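Local coordinates for nonribosomal peptide synthase (PDB 5JJP), which probably activates an aliphatic beta-amino acid by ATP-dependent adenylation, as an adenylate-forming ligase of nonribosomal peptide synthesis, at residues K45-V49 with G245-P250; G80-D85 with R169-R173. All coordinates share one frame; numbering follows the deposited sequence.

Contact 1: residues K45-V49 with G245-P250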
loop_
_atom_site.group_PDB
_atom_site.type_symbol
_atom_site.label_atom_id
_atom_site.label_comp_id
_atom_site.label_asym_id
_atom_site.label_seq_id
_atom_site.Cartn_x
_atom_site.Cartn_y
_atom_site.Cartn_z
ATOM N N LYS A 45 16.009 15.073 -6.824
ATOM C CA LYS A 45 14.901 15.392 -5.919
ATOM C C LYS A 45 14.828 14.389 -4.779
ATOM O O LYS A 45 15.141 13.221 -4.967
ATOM C CB LYS A 45 13.582 15.335 -6.693
ATOM C CG LYS A 45 12.306 15.468 -5.870
ATOM C CD LYS A 45 11.098 15.257 -6.761
ATOM C CE LYS A 45 9.864 16.076 -6.361
ATOM N NZ LYS A 45 9.169 15.810 -5.086
ATOM N N PRO A 46 14.395 14.830 -3.585
ATOM C CA PRO A 46 14.161 13.914 -2.484
ATOM C C PRO A 46 13.002 12.925 -2.747
ATOM O O PRO A 46 11.907 13.334 -3.069
ATOM C CB PRO A 46 13.823 14.837 -1.311
ATOM C CG PRO A 46 14.388 16.172 -1.700
ATOM C CD PRO A 46 14.235 16.237 -3.183
ATOM N N ALA A 47 13.272 11.639 -2.551
ATOM C CA ALA A 47 12.302 10.553 -2.731
ATOM C C ALA A 47 11.716 10.216 -1.405
ATOM O O ALA A 47 10.510 10.047 -1.276
ATOM C CB ALA A 47 13.004 9.330 -3.308
ATOM N N ILE A 48 12.595 10.116 -0.418
ATOM C CA ILE A 48 12.253 9.872 0.973
ATOM C C ILE A 48 12.907 10.885 1.891
ATOM O O ILE A 48 14.099 11.084 1.845
ATOM C CB ILE A 48 12.719 8.485 1.417
ATOM C CG1 ILE A 48 11.721 7.447 0.920
ATOM C CG2 ILE A 48 12.368 8.174 2.834
ATOM C CD1 ILE A 48 11.929 6.766 -0.351
ATOM N N VAL A 49 12.123 11.368 2.839
ATOM C CA VAL A 49 12.607 12.191 3.913
ATOM C C VAL A 49 12.443 11.435 5.228
ATOM O O VAL A 49 11.419 10.809 5.444
ATOM C CB VAL A 49 11.803 13.514 3.946
ATOM C CG1 VAL A 49 12.189 14.340 5.137
ATOM C CG2 VAL A 49 12.052 14.299 2.668
ATOM N N GLY A 245 6.175 10.593 -8.504
ATOM C CA GLY A 245 7.384 11.385 -8.625
ATOM C C GLY A 245 7.479 12.363 -7.491
ATOM O O GLY A 245 8.182 13.385 -7.645
ATOM N N ALA A 246 6.773 12.088 -6.381
ATOM C CA ALA A 246 6.726 13.030 -5.270
ATOM C C ALA A 246 7.717 12.643 -4.183
ATOM O O ALA A 246 8.634 11.934 -4.450
ATOM C CB ALA A 246 5.284 13.111 -4.711
ATOM N N THR A 247 7.504 13.108 -2.952
ATOM C CA THR A 247 8.427 12.867 -1.847
ATOM C C THR A 247 7.691 12.190 -0.681
ATOM O O THR A 247 6.716 12.746 -0.160
ATOM C CB THR A 247 9.033 14.177 -1.311
ATOM O OG1 THR A 247 9.760 14.859 -2.353
ATOM C CG2 THR A 247 9.991 13.884 -0.221
ATOM N N ALA A 248 8.151 11.011 -0.291
ATOM C CA ALA A 248 7.459 10.236 0.719
ATOM C C ALA A 248 8.123 10.439 2.087
ATOM O O ALA A 248 9.325 10.412 2.207
ATOM C CB ALA A 248 7.512 8.762 0.360
ATOM N N VAL A 249 7.313 10.707 3.097
ATOM C CA VAL A 249 7.791 10.991 4.445
ATOM C C VAL A 249 7.062 10.067 5.442
ATOM O O VAL A 249 6.029 10.427 5.996
ATOM C CB VAL A 249 7.520 12.452 4.826
ATOM C CG1 VAL A 249 8.305 12.803 6.082
ATOM C CG2 VAL A 249 7.865 13.400 3.671
ATOM N N PRO A 250 7.594 8.884 5.672
ATOM C CA PRO A 250 7.032 8.011 6.662
ATOM C C PRO A 250 7.078 8.708 7.997
ATOM O O PRO A 250 8.087 9.332 8.313
ATOM C CB PRO A 250 8.008 6.840 6.683
ATOM C CG PRO A 250 8.658 6.864 5.341
ATOM C CD PRO A 250 8.799 8.311 5.042
#
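Thr-247 OG1 sits between two partners from 45-49, donating a hydrogen bond to Pro-46 O at 2.7 Å and accepting one from Lys-45 NZ at 3.0 Å. The chi1 of -60° puts OG1 beside the backbone N and turns the methyl CG2 to Val-49 CG2, 3.6 Å away. The lysine leaves its backbone stretched, then bends at its last two torsions, so that CE passes 3.4 Å from Gly-245 O and the ammonium also reaches Pro-219 O. End to end, the two segments run in nearly the same direction, 13° apart. Ala-248 N donates to Ala-47 O at 2.7 Å in an almost straight bond, and Ala-248 O receives Val-49 N at 3.0 Å, so both backbone polar atoms of Ala-248 are spent on this one partner segment. Val-49 CB lies 3.9 Å from Val-249 CG2. Gly-245 ends helix 232-243 in a Schellman motif and releases the chain toward the strand, while Ala-47 and Ile-48 both face Val-60 across a classic beta bulge, where the chain also turns a corner at Ala-47. Ile-48 and Ala-248 form a single parallel beta bridge, by which the bulged strand of a two-stranded hairpin docks beside edge strand 247-250 of the mixed sheet that also holds 222-225.

Contact 2: residues G80-D85 with R169-R173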
loop_
_atom_site.group_PDB
_atom_site.type_symbol
_atom_site.label_atom_id
_atom_site.label_comp_id
_atom_site.label_asym_id
_atom_site.label_seq_id
_atom_site.Cartn_x
_atom_site.Cartn_y
_atom_site.Cartn_z
ATOM N N GLY A 80 21.438 -16.846 -3.507
ATOM C CA GLY A 80 21.019 -17.985 -4.316
ATOM C C GLY A 80 19.545 -18.293 -4.241
ATOM O O GLY A 80 19.150 -19.376 -4.675
ATOM N N LEU A 81 18.725 -17.373 -3.722
ATOM C CA LEU A 81 17.278 -17.629 -3.666
ATOM C C LEU A 81 16.668 -17.622 -5.076
ATOM O O LEU A 81 17.173 -16.946 -5.949
ATOM C CB LEU A 81 16.557 -16.636 -2.780
ATOM C CG LEU A 81 17.066 -16.505 -1.341
ATOM C CD1 LEU A 81 16.272 -15.388 -0.666
ATOM C CD2 LEU A 81 16.852 -17.792 -0.582
ATOM N N ASP A 82 15.554 -18.322 -5.240
ATOM C CA ASP A 82 14.861 -18.421 -6.521
ATOM C C ASP A 82 13.690 -17.432 -6.604
ATOM O O ASP A 82 13.131 -17.083 -5.562
ATOM C CB ASP A 82 14.277 -19.841 -6.661
ATOM C CG ASP A 82 14.165 -20.317 -8.113
ATOM O OD1 ASP A 82 14.566 -19.598 -9.044
ATOM O OD2 ASP A 82 13.728 -21.467 -8.302
ATOM N N VAL A 83 13.327 -16.990 -7.825
ATOM C CA VAL A 83 12.154 -16.179 -8.013
ATOM C C VAL A 83 10.998 -16.968 -7.398
ATOM O O VAL A 83 10.844 -18.158 -7.680
ATOM C CB VAL A 83 11.893 -15.924 -9.519
ATOM C CG1 VAL A 83 10.507 -15.317 -9.760
ATOM C CG2 VAL A 83 13.005 -15.057 -10.142
ATOM N N GLY A 84 10.160 -16.290 -6.599
ATOM C CA GLY A 84 9.074 -16.911 -5.853
ATOM C C GLY A 84 9.300 -17.104 -4.361
ATOM O O GLY A 84 8.357 -17.169 -3.563
ATOM N N ASP A 85 10.555 -17.254 -3.973
ATOM C CA ASP A 85 10.866 -17.510 -2.562
ATOM C C ASP A 85 10.473 -16.311 -1.749
ATOM O O ASP A 85 10.797 -15.190 -2.118
ATOM C CB ASP A 85 12.380 -17.813 -2.384
ATOM C CG ASP A 85 12.779 -19.151 -2.951
ATOM O OD1 ASP A 85 11.876 -19.945 -3.282
ATOM O OD2 ASP A 85 13.996 -19.432 -3.045
ATOM N N ARG A 169 19.698 -24.505 -2.575
ATOM C CA ARG A 169 18.589 -24.903 -3.422
ATOM C C ARG A 169 19.064 -24.883 -4.852
ATOM O O ARG A 169 20.049 -24.219 -5.162
ATOM C CB ARG A 169 17.429 -23.922 -3.240
ATOM C CG ARG A 169 17.738 -22.530 -3.813
ATOM C CD ARG A 169 16.870 -21.445 -3.189
ATOM N NE ARG A 169 17.071 -21.383 -1.758
ATOM C CZ ARG A 169 16.115 -21.370 -0.838
ATOM N NH1 ARG A 169 14.834 -21.360 -1.156
ATOM N NH2 ARG A 169 16.461 -21.331 0.432
ATOM N N VAL A 170 18.349 -25.550 -5.743
ATOM C CA VAL A 170 18.613 -25.390 -7.194
ATOM C C VAL A 170 17.599 -24.395 -7.752
ATOM O O VAL A 170 16.408 -24.534 -7.514
ATOM C CB VAL A 170 18.540 -26.738 -7.922
ATOM C CG1 VAL A 170 19.542 -27.705 -7.304
ATOM C CG2 VAL A 170 17.149 -27.376 -7.827
ATOM N N ARG A 171 18.077 -23.369 -8.451
ATOM C CA ARG A 171 17.214 -22.400 -9.090
ATOM C C ARG A 171 16.549 -22.927 -10.348
ATOM O O ARG A 171 17.183 -23.581 -11.162
ATOM C CB ARG A 171 18.003 -21.153 -9.457
ATOM C CG ARG A 171 18.283 -20.240 -8.269
ATOM C CD ARG A 171 19.111 -19.066 -8.754
ATOM N NE ARG A 171 19.150 -18.015 -7.749
ATOM C CZ ARG A 171 19.981 -16.984 -7.753
ATOM N NH1 ARG A 171 20.888 -16.859 -8.712
ATOM N NH2 ARG A 171 19.885 -16.061 -6.798
ATOM N N ARG A 172 15.254 -22.668 -10.487
ATOM C CA ARG A 172 14.491 -23.171 -11.619
ATOM C C ARG A 172 13.899 -22.065 -12.470
ATOM O O ARG A 172 13.321 -22.323 -13.513
ATOM C CB ARG A 172 13.396 -24.106 -11.104
ATOM C CG ARG A 172 13.955 -25.203 -10.189
ATOM C CD ARG A 172 12.876 -26.186 -9.770
ATOM N NE ARG A 172 13.341 -27.400 -9.101
ATOM C CZ ARG A 172 12.521 -28.321 -8.584
ATOM N NH1 ARG A 172 11.191 -28.168 -8.668
ATOM N NH2 ARG A 172 13.035 -29.399 -7.972
ATOM N N ARG A 173 14.011 -20.825 -11.997
ATOM C CA ARG A 173 13.425 -19.689 -12.689
ATOM C C ARG A 173 14.557 -18.839 -13.205
ATOM O O ARG A 173 15.531 -18.587 -12.470
ATOM C CB ARG A 173 12.541 -18.877 -11.735
ATOM C CG ARG A 173 11.203 -19.537 -11.407
ATOM C CD ARG A 173 10.244 -19.531 -12.582
ATOM N NE ARG A 173 10.160 -18.200 -13.176
ATOM C CZ ARG A 173 9.334 -17.230 -12.787
ATOM N NH1 ARG A 173 8.442 -17.426 -11.847
ATOM N NH2 ARG A 173 9.366 -16.055 -13.419
HETATM O O HOH W 1 21.031 -21.389 -5.814
HETATM O O HOH W 2 13.055 -22.471 -3.953
#
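Asp-82 turns its carboxylate to the backbone of the arginine-rich segment: OD2 takes Arg-172 N at 2.9 Å and OD1 takes Arg-173 N at 3.2 Å. OD1 uses its syn lone pair, whereas Arg-172 N lies on the syn side but tilted out of the plane. CG stands anti to the aspartate's own N (chi1 -151°), which swings both oxygens toward these amides. Arg-171 runs extended past the aspartate and grips Leu-81 O side-on with NE and NH2, at 2.9 and 3.0 Å; Gly-80 CA lies over a face of the Arg-171 guanidinium. Arg-169 instead bends at chi3. Leu-81 CD2 rests over the centre of its guanidinium, and Arg-169 NH1 forms a salt bridge with Asp-85 OD2 at 2.8 Å, though the hydrogen bond within it is bent and weak. Asp-85 OD2 also accepts Asp-82 N at 2.9 Å, from above the carboxylate plane, within the type II turn 82-85. The guanidinium of Arg-173, held by Gln-175 and Asp-180, lays one face against Val-83 CG1. Asp-77, at the end of helix 62-77, forms a salt bridge with Arg-171. The whole contact joins the loop between this helix and strand 87-90 to the connection between 159-162 and 181-186.

Overall arrangement
Contact 2 is nested within the chain loop that contact 1 closes: 45-49 comes first, then 80-85, 169-173 and finally 245-250. Their centres lie 33 Å apart and their nearest atoms about 22 Å, without touching. Helix 62-77 offers an indirect connection, since its first turn, with Tyr-62 and Leu-65, packs on Ala-47 and Ile-48, whereas its far end leads into 80-85. Contact 1, which is buried, joins the hairpin to the edge of the six-stranded sheet, and contact 2, at the surface, joins two connections that lead to or from strands of the five-stranded sheet, within the layered alpha-beta sandwich of the enzyme.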